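Local coordinates for tubulin-like protein CetZ1 (Haloferax volcanii, PDB 4B46), which binds and probably hydrolyses GTP as a tubulin-like cytoskeletal protein that controls cell shape and is needed to form rod-shaped cells that swim efficiently, at residues V228-Y233 with S347-V352; L164-N169 with L283-E288. All blocks are in the same frame, centred on the assembly; numbering follows the deposited sequence.

Contact 1. Residues V228-Y233 with S347-V352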
ATOM      1  N   VAL A 228      -1.694  -4.817 -10.769  1.00 18.14           N
ATOM      2  CA  VAL A 228      -0.807  -4.795  -9.614  1.00 11.58           C
ATOM      3  C   VAL A 228       0.240  -3.696  -9.754  1.00 11.28           C
ATOM      4  O   VAL A 228       0.784  -3.495 -10.840  1.00 17.18           O
ATOM      5  CB  VAL A 228      -0.088  -6.160  -9.488  1.00 19.38           C
ATOM      6  CG1 VAL A 228       0.975  -6.118  -8.411  1.00 18.79           C
ATOM      7  CG2 VAL A 228      -1.094  -7.267  -9.205  1.00 24.92           C
ATOM      8  N   SER A 229       0.530  -2.989  -8.664  1.00 16.17           N
ATOM      9  CA  SER A 229       1.609  -2.003  -8.670  1.00 17.42           C
ATOM     10  C   SER A 229       2.696  -2.313  -7.656  1.00 14.86           C
ATOM     11  O   SER A 229       2.453  -2.966  -6.646  1.00 15.47           O
ATOM     12  CB  SER A 229       1.082  -0.591  -8.429  1.00 13.80           C
ATOM     13  OG  SER A 229       0.169  -0.233  -9.439  1.00 14.77           O
ATOM     14  N   THR A 230       3.895  -1.818  -7.934  1.00 15.21           N
ATOM     15  CA  THR A 230       5.043  -2.006  -7.054  1.00 15.31           C
ATOM     16  C   THR A 230       5.755  -0.665  -6.908  1.00 16.07           C
ATOM     17  O   THR A 230       5.668   0.199  -7.791  1.00 13.97           O
ATOM     18  CB  THR A 230       6.004  -3.099  -7.602  1.00 19.45           C
ATOM     19  OG1 THR A 230       7.053  -3.373  -6.652  1.00 17.76           O
ATOM     20  CG2 THR A 230       6.626  -2.686  -8.950  1.00 16.72           C
ATOM     21  N   VAL A 231       6.452  -0.475  -5.792  1.00 13.44           N
ATOM     22  CA  VAL A 231       7.139   0.787  -5.554  1.00 14.87           C
ATOM     23  C   VAL A 231       8.642   0.619  -5.310  1.00 15.20           C
ATOM     24  O   VAL A 231       9.059  -0.210  -4.504  1.00 17.57           O
ATOM     25  CB  VAL A 231       6.479   1.568  -4.385  1.00 18.30           C
ATOM     26  CG1 VAL A 231       7.350   2.713  -3.925  1.00 16.98           C
ATOM     27  CG2 VAL A 231       5.105   2.085  -4.816  1.00 17.77           C
ATOM     28  N   GLY A 232       9.447   1.413  -6.022  1.00 11.86           N
ATOM     29  CA  GLY A 232      10.878   1.476  -5.772  1.00 12.96           C
ATOM     30  C   GLY A 232      11.197   2.721  -4.976  1.00 15.47           C
ATOM     31  O   GLY A 232      10.444   3.694  -5.034  1.00 19.16           O
ATOM     32  N   TYR A 233      12.308   2.715  -4.246  1.00 15.27           N
ATOM     33  CA  TYR A 233      12.564   3.792  -3.288  1.00 15.68           C
ATOM     34  C   TYR A 233      14.030   3.904  -2.937  1.00 18.16           C
ATOM     35  O   TYR A 233      14.675   2.912  -2.617  1.00 20.45           O
ATOM     36  CB  TYR A 233      11.744   3.549  -2.003  1.00 14.20           C
ATOM     37  CG  TYR A 233      12.035   4.493  -0.837  1.00 16.87           C
ATOM     38  CD1 TYR A 233      13.045   4.220   0.076  1.00 22.04           C
ATOM     39  CD2 TYR A 233      11.251   5.627  -0.620  1.00 23.77           C
ATOM     40  CE1 TYR A 233      13.305   5.068   1.143  1.00 25.09           C
ATOM     41  CE2 TYR A 233      11.495   6.473   0.455  1.00 24.60           C
ATOM     42  CZ  TYR A 233      12.522   6.189   1.326  1.00 32.15           C
ATOM     43  OH  TYR A 233      12.772   7.028   2.385  1.00 40.20           O
ATOM     44  N   SER A 347       2.984   0.762 -12.296  1.00 13.21           N
ATOM     45  CA  SER A 347       1.646   0.208 -12.265  1.00 18.00           C
ATOM     46  C   SER A 347       1.461  -0.727 -13.440  1.00 18.27           C
ATOM     47  O   SER A 347       1.962  -0.461 -14.520  1.00 19.00           O
ATOM     48  CB  SER A 347       0.605   1.330 -12.274  1.00 18.47           C
ATOM     49  OG  SER A 347      -0.673   0.851 -12.678  1.00 28.43           O
ATOM     50  N   GLY A 348       0.759  -1.835 -13.220  1.00 13.74           N
ATOM     51  CA  GLY A 348       0.479  -2.758 -14.303  1.00 17.67           C
ATOM     52  C   GLY A 348       1.657  -3.666 -14.609  1.00 20.89           C
ATOM     53  O   GLY A 348       1.916  -4.005 -15.769  1.00 23.12           O
ATOM     54  N   VAL A 349       2.391  -4.055 -13.572  1.00 20.34           N
ATOM     55  CA  VAL A 349       3.502  -4.982 -13.766  1.00 23.99           C
ATOM     56  C   VAL A 349       2.969  -6.373 -14.096  1.00 25.04           C
ATOM     57  O   VAL A 349       1.893  -6.757 -13.636  1.00 21.40           O
ATOM     58  CB  VAL A 349       4.447  -5.027 -12.549  1.00 25.89           C
ATOM     59  CG1 VAL A 349       5.186  -3.698 -12.407  1.00 25.15           C
ATOM     60  CG2 VAL A 349       3.679  -5.378 -11.278  1.00 26.51           C
ATOM     61  N   THR A 350       3.717  -7.109 -14.913  1.00 28.16           N
ATOM     62  CA  THR A 350       3.285  -8.418 -15.394  1.00 28.78           C
ATOM     63  C   THR A 350       4.428  -9.436 -15.349  1.00 20.73           C
ATOM     64  O   THR A 350       5.592  -9.071 -15.153  1.00 23.50           O
ATOM     65  CB  THR A 350       2.776  -8.342 -16.846  1.00 36.94           C
ATOM     66  OG1 THR A 350       3.789  -7.750 -17.670  1.00 39.87           O
ATOM     67  CG2 THR A 350       1.504  -7.509 -16.936  1.00 44.26           C
ATOM     68  N   ASN A 351       4.081 -10.705 -15.538  1.00 25.22           N
ATOM     69  CA  ASN A 351       5.041 -11.812 -15.480  1.00 29.90           C
ATOM     70  C   ASN A 351       5.834 -11.786 -14.178  1.00 25.77           C
ATOM     71  O   ASN A 351       7.037 -12.042 -14.158  1.00 30.52           O
ATOM     72  CB  ASN A 351       5.984 -11.799 -16.692  1.00 40.18           C
ATOM     73  CG  ASN A 351       6.694 -13.131 -16.898  1.00 45.22           C
ATOM     74  OD1 ASN A 351       6.103 -14.196 -16.718  1.00 44.86           O
ATOM     75  ND2 ASN A 351       7.972 -13.072 -17.263  1.00 43.90           N
ATOM     76  N   VAL A 352       5.141 -11.455 -13.094  1.00 22.25           N
ATOM     77  CA  VAL A 352       5.752 -11.363 -11.780  1.00 18.65           C
ATOM     78  C   VAL A 352       5.804 -12.766 -11.167  1.00 19.72           C
ATOM     79  O   VAL A 352       4.765 -13.383 -10.935  1.00 19.68           O
ATOM     80  CB  VAL A 352       4.959 -10.393 -10.886  1.00 20.05           C
ATOM     81  CG1 VAL A 352       5.646 -10.220  -9.553  1.00 20.82           C
ATOM     82  CG2 VAL A 352       4.800  -9.028 -11.600  1.00 18.12           C
TER
HETATM   83  O   HOH W   1      -0.693  -5.878 -13.303  1.00 17.07           O
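The carbonyl oxygen of V228 takes two backbone donors from the loop at G348-V349. G348 N lies 2.9 Å from V228 O but stands above the carbonyl plane, with an N-H...O angle of only 136°; V349 N, at 3.2 Å from the same oxygen, gives the straighter bond (152°). A water bridges the two segments a second time, accepting from V228 N and donating to V349 O. G348, with positive phi (80°), a value that favours glycine, lies where the chain leaves the strand. Just before it, S229 and S347 form an antiparallel non-hydrogen-bonded pair, CA to CA 4.2 Å: here strand 339-347 leaves its neighbour 228-237, in the part of the mixed sheet that belongs to the C-terminal tubulin-like domain, and the chain heads for helix 353-366. Both serine side chains lie on one face of the sheet, S229 OG 3.2 Å from S347 CA, and N163 OD1 is hydrogen-bonded to S229 OG. The apolar contacts belong to V349: CG2, between its own backbone N and carbonyl carbon, meets V228 CG1 at 4.0 Å, while CG1, anti to the carbonyl carbon, meets T230 CG2 at 3.9 Å, the side chains crossing at about a right angle in each case.

Contact 2. Residues L164-N169 with L283-E288. With GDP (guanosine-5'-diphosphate), chain B.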
ATOM      1  N   LEU A 164      -4.142  -2.620  -7.224  1.00 12.83           N
ATOM      2  CA  LEU A 164      -3.658  -3.239  -6.007  1.00 13.76           C
ATOM      3  C   LEU A 164      -2.165  -2.989  -5.861  1.00 12.60           C
ATOM      4  O   LEU A 164      -1.363  -3.557  -6.588  1.00 12.08           O
ATOM      5  CB  LEU A 164      -3.965  -4.740  -6.003  1.00 13.69           C
ATOM      6  CG  LEU A 164      -3.434  -5.463  -4.764  1.00 16.30           C
ATOM      7  CD1 LEU A 164      -4.089  -4.897  -3.498  1.00 15.50           C
ATOM      8  CD2 LEU A 164      -3.660  -6.967  -4.886  1.00 10.59           C
ATOM      9  N   LEU A 165      -1.812  -2.094  -4.946  1.00 11.87           N
ATOM     10  CA  LEU A 165      -0.427  -1.856  -4.583  1.00 12.14           C
ATOM     11  C   LEU A 165      -0.012  -3.007  -3.680  1.00 16.31           C
ATOM     12  O   LEU A 165      -0.754  -3.374  -2.769  1.00 15.60           O
ATOM     13  CB  LEU A 165      -0.279  -0.544  -3.797  1.00 11.56           C
ATOM     14  CG  LEU A 165      -0.639   0.862  -4.339  1.00 19.91           C
ATOM     15  CD1 LEU A 165       0.401   1.378  -5.308  1.00 28.03           C
ATOM     16  CD2 LEU A 165      -2.017   0.963  -4.966  1.00 28.07           C
ATOM     17  N   VAL A 166       1.170  -3.564  -3.916  1.00 12.83           N
ATOM     18  CA  VAL A 166       1.601  -4.751  -3.170  1.00 13.71           C
ATOM     19  C   VAL A 166       2.917  -4.514  -2.431  1.00 17.84           C
ATOM     20  O   VAL A 166       3.857  -3.915  -2.970  1.00 15.85           O
ATOM     21  CB  VAL A 166       1.725  -5.979  -4.104  1.00 12.26           C
ATOM     22  CG1 VAL A 166       2.255  -7.227  -3.350  1.00 11.12           C
ATOM     23  CG2 VAL A 166       0.392  -6.275  -4.774  1.00 13.15           C
ATOM     24  N   PHE A 167       2.965  -4.976  -1.186  1.00 13.76           N
ATOM     25  CA  PHE A 167       4.206  -5.070  -0.431  1.00 14.90           C
ATOM     26  C   PHE A 167       4.379  -6.526  -0.005  1.00 20.35           C
ATOM     27  O   PHE A 167       3.492  -7.101   0.631  1.00 17.35           O
ATOM     28  CB  PHE A 167       4.193  -4.137   0.787  1.00 12.28           C
ATOM     29  CG  PHE A 167       5.507  -4.082   1.514  1.00 14.98           C
ATOM     30  CD1 PHE A 167       5.822  -5.030   2.480  1.00 17.06           C
ATOM     31  CD2 PHE A 167       6.436  -3.092   1.218  1.00 15.35           C
ATOM     32  CE1 PHE A 167       7.040  -4.992   3.145  1.00 16.44           C
ATOM     33  CE2 PHE A 167       7.658  -3.043   1.873  1.00 14.24           C
ATOM     34  CZ  PHE A 167       7.960  -3.998   2.840  1.00 17.04           C
ATOM     35  N   ASP A 168       5.511  -7.128  -0.363  1.00 19.01           N
ATOM     36  CA  ASP A 168       5.744  -8.545  -0.074  1.00 18.88           C
ATOM     37  C   ASP A 168       6.655  -8.716   1.148  1.00 21.14           C
ATOM     38  O   ASP A 168       7.862  -8.488   1.056  1.00 16.79           O
ATOM     39  CB  ASP A 168       6.361  -9.211  -1.317  1.00 16.76           C
ATOM     40  CG  ASP A 168       6.413 -10.736  -1.220  1.00 21.93           C
ATOM     41  OD1 ASP A 168       6.095 -11.309  -0.150  1.00 17.67           O
ATOM     42  OD2 ASP A 168       6.769 -11.370  -2.237  1.00 15.81           O
ATOM     43  N   ASN A 169       6.089  -9.117   2.290  1.00 14.87           N
ATOM     44  CA  ASN A 169       6.915  -9.388   3.475  1.00 14.72           C
ATOM     45  C   ASN A 169       8.058 -10.353   3.197  1.00 15.81           C
ATOM     46  O   ASN A 169       9.108 -10.269   3.826  1.00 18.22           O
ATOM     47  CB  ASN A 169       6.089  -9.968   4.629  1.00 18.48           C
ATOM     48  CG  ASN A 169       5.251  -8.922   5.345  1.00 20.05           C
ATOM     49  OD1 ASN A 169       5.415  -7.713   5.138  1.00 20.11           O
ATOM     50  ND2 ASN A 169       4.349  -9.387   6.201  1.00 18.42           N
ATOM     51  N   LEU A 283      12.284  -3.597  -4.510  1.00 16.63           N
ATOM     52  CA  LEU A 283      10.926  -3.098  -4.697  1.00 17.57           C
ATOM     53  C   LEU A 283       9.985  -3.641  -3.623  1.00 18.25           C
ATOM     54  O   LEU A 283      10.260  -4.672  -3.027  1.00 13.95           O
ATOM     55  CB  LEU A 283      10.421  -3.535  -6.067  1.00 18.91           C
ATOM     56  CG  LEU A 283      11.350  -3.149  -7.223  1.00 20.65           C
ATOM     57  CD1 LEU A 283      10.702  -3.555  -8.526  1.00 18.78           C
ATOM     58  CD2 LEU A 283      11.655  -1.646  -7.207  1.00 15.31           C
ATOM     59  N   THR A 284       8.874  -2.948  -3.388  1.00 16.67           N
ATOM     60  CA  THR A 284       7.873  -3.428  -2.433  1.00 18.45           C
ATOM     61  C   THR A 284       7.419  -4.825  -2.853  1.00 18.84           C
ATOM     62  O   THR A 284       7.349  -5.742  -2.026  1.00 14.30           O
ATOM     63  CB  THR A 284       6.677  -2.440  -2.302  1.00 16.12           C
ATOM     64  OG1 THR A 284       6.043  -2.248  -3.574  1.00 15.17           O
ATOM     65  CG2 THR A 284       7.157  -1.088  -1.771  1.00 11.60           C
ATOM     66  N   LEU A 285       7.150  -4.981  -4.150  1.00 15.13           N
ATOM     67  CA  LEU A 285       6.956  -6.287  -4.774  1.00 14.24           C
ATOM     68  C   LEU A 285       8.040  -6.517  -5.821  1.00 17.36           C
ATOM     69  O   LEU A 285       8.045  -5.861  -6.853  1.00 13.32           O
ATOM     70  CB  LEU A 285       5.573  -6.389  -5.443  1.00 14.37           C
ATOM     71  CG  LEU A 285       5.336  -7.647  -6.302  1.00 15.30           C
ATOM     72  CD1 LEU A 285       5.366  -8.951  -5.464  1.00 17.26           C
ATOM     73  CD2 LEU A 285       4.028  -7.537  -7.079  1.00 15.87           C
ATOM     74  N   PRO A 286       8.971  -7.452  -5.561  1.00 19.58           N
ATOM     75  CA  PRO A 286      10.029  -7.697  -6.551  1.00 18.75           C
ATOM     76  C   PRO A 286       9.464  -8.178  -7.885  1.00 20.99           C
ATOM     77  O   PRO A 286       8.495  -8.948  -7.917  1.00 21.19           O
ATOM     78  CB  PRO A 286      10.886  -8.794  -5.899  1.00 19.77           C
ATOM     79  CG  PRO A 286      10.662  -8.621  -4.451  1.00 18.39           C
ATOM     80  CD  PRO A 286       9.206  -8.182  -4.307  1.00 19.03           C
ATOM     81  N   CYS A 287      10.052  -7.689  -8.972  1.00 17.23           N
ATOM     82  CA  CYS A 287       9.658  -8.062 -10.324  1.00 18.65           C
ATOM     83  C   CYS A 287      10.653  -7.461 -11.304  1.00 20.77           C
ATOM     84  O   CYS A 287      11.520  -6.684 -10.919  1.00 26.24           O
ATOM     85  CB  CYS A 287       8.245  -7.551 -10.639  1.00 21.04           C
ATOM     86  SG  CYS A 287       8.046  -5.749 -10.586  1.00 24.31           S
ATOM     87  N   GLU A 288      10.545  -7.823 -12.573  1.00 19.07           N
ATOM     88  CA  GLU A 288      11.305  -7.123 -13.591  1.00 15.17           C
ATOM     89  C   GLU A 288      10.493  -5.892 -13.959  1.00 23.27           C
ATOM     90  O   GLU A 288       9.284  -5.981 -14.124  1.00 24.93           O
ATOM     91  CB  GLU A 288      11.543  -8.012 -14.802  1.00 22.24           C
ATOM     92  CG  GLU A 288      12.648  -9.037 -14.555  1.00 27.20           C
ATOM     93  CD  GLU A 288      12.707 -10.114 -15.612  1.00 37.79           C
ATOM     94  OE1 GLU A 288      11.887 -11.059 -15.546  1.00 36.72           O
ATOM     95  OE2 GLU A 288      13.588 -10.022 -16.495  1.00 35.46           O
TER
HETATM   96  PB  GDP B1368      -5.840 -11.073  10.377  1.00 19.24           P
HETATM   97  O1B GDP B1368      -6.626 -12.338  10.567  1.00 17.26           O
HETATM   98  O2B GDP B1368      -6.035 -10.097  11.515  1.00 17.24           O
HETATM   99  O3B GDP B1368      -6.239 -10.468   9.056  1.00 16.32           O
HETATM  100  O3A GDP B1368      -4.318 -11.563  10.337  1.00 18.80           O
HETATM  101  PA  GDP B1368      -3.056 -10.614  10.590  1.00 18.22           P
HETATM  102  O1A GDP B1368      -3.269  -9.243  10.043  1.00 17.92           O
HETATM  103  O2A GDP B1368      -2.703 -10.618  12.051  1.00 15.31           O
HETATM  104  O5' GDP B1368      -1.922 -11.418   9.768  1.00 17.34           O
HETATM  105  C5' GDP B1368      -2.107 -11.565   8.359  1.00 15.23           C
HETATM  106  C4' GDP B1368      -0.756 -11.535   7.669  1.00 16.55           C
HETATM  107  O4' GDP B1368      -0.194 -10.238   7.766  1.00 16.17           O
HETATM  108  C3' GDP B1368       0.264 -12.411   8.371  1.00 15.26           C
HETATM  109  O3' GDP B1368       0.180 -13.714   7.812  1.00 23.00           O
HETATM  110  C2' GDP B1368       1.598 -11.738   8.087  1.00 18.14           C
HETATM  111  O2' GDP B1368       2.070 -12.091   6.785  1.00 16.77           O
HETATM  112  C1' GDP B1368       1.240 -10.291   7.942  1.00 19.09           C
HETATM  113  N9  GDP B1368       1.439  -9.428   9.115  1.00 15.59           N
HETATM  114  C8  GDP B1368       0.934  -9.596  10.354  1.00 19.04           C
HETATM  115  N7  GDP B1368       1.264  -8.539  11.144  1.00 22.24           N
HETATM  116  C5  GDP B1368       1.962  -7.664  10.377  1.00 22.37           C
HETATM  117  C6  GDP B1368       2.593  -6.339  10.555  1.00 20.25           C
HETATM  118  O6  GDP B1368       2.564  -5.738  11.661  1.00 18.50           O
HETATM  119  N1  GDP B1368       3.208  -5.805   9.492  1.00 18.24           N
HETATM  120  C2  GDP B1368       3.271  -6.409   8.292  1.00 18.79           C
HETATM  121  N2  GDP B1368       3.930  -5.792   7.283  1.00 19.67           N
HETATM  122  N3  GDP B1368       2.711  -7.616   8.051  1.00 20.38           N
HETATM  123  C4  GDP B1368       2.058  -8.261   9.040  1.00 20.12           C
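T284 meets V166 and F167 with its side chain and D168 with its carbonyl. Its OG1 sits between the backbone N and the carbonyl carbon (chi1 59°) and donates to V166 O at 2.8 Å, nearly along the C=O axis; the same hydroxyl oxygen accepts from V231 N of the next strand. CB and CG2 reach the F167 ring, CB 3.6 Å from CD2, with the two side chains crossing at about a right angle. T284 O receives D168 N at 2.8 Å in a nearly straight bond (168°), and F167 CA also approaches this oxygen. An alanine here would probably leave V166 O and V231 N without their shared hydroxyl partner and open a gap beside the F167 ring where CG2 had been. L285 comes next and packs obliquely on V166, its CB 4.0 Å from V166 CG1 and both its delta methyls close by; its carbonyl accepts from T230 OG1. P286 adds a looser touch, CD lying 4.3 Å from D168 CB, while the carboxylate of D168 turns to a salt bridge with R354 in helix 353-366. One residue beyond D168, N169 reads the guanine: ND2 donates to GDP N3 at 3.0 Å and OD1 accepts from GDP N2 at 3.2 Å. N169 OD1 also lies in the plane of the F167 ring, at its edge, so the ring that T284 flanks borders the nucleotide-binding asparagine. The arrangement belongs to the tubulin/FtsZ GTPase fold, where the loop 283-288 of the C-terminal domain closes on the strand end that carries part of the guanine site.

Contacts 1 and 2 have their centres about 6 Å apart and share one mixed sheet, in which strands 163-168 and 228-237 are parallel neighbours and 339-347 follows antiparallel. Along the chain the order is 164-169, 228-233, 283-288, 347-352, so the segments of the two contacts alternate. They also touch directly: S229 N lies 2.9 Å from L164 O, and T230 OG1 lies 2.7 Å from L285 O, both probable hydrogen bonds. Strand 228-237 supplies one segment of contact 1 and is joined by hydrogen bonds to both segments of contact 2, where the sheet passes from the GTPase domain to the C-terminal domain; contact 2 reaches the nucleotide pocket at N169, whereas contact 1 lies away from the annotated sites.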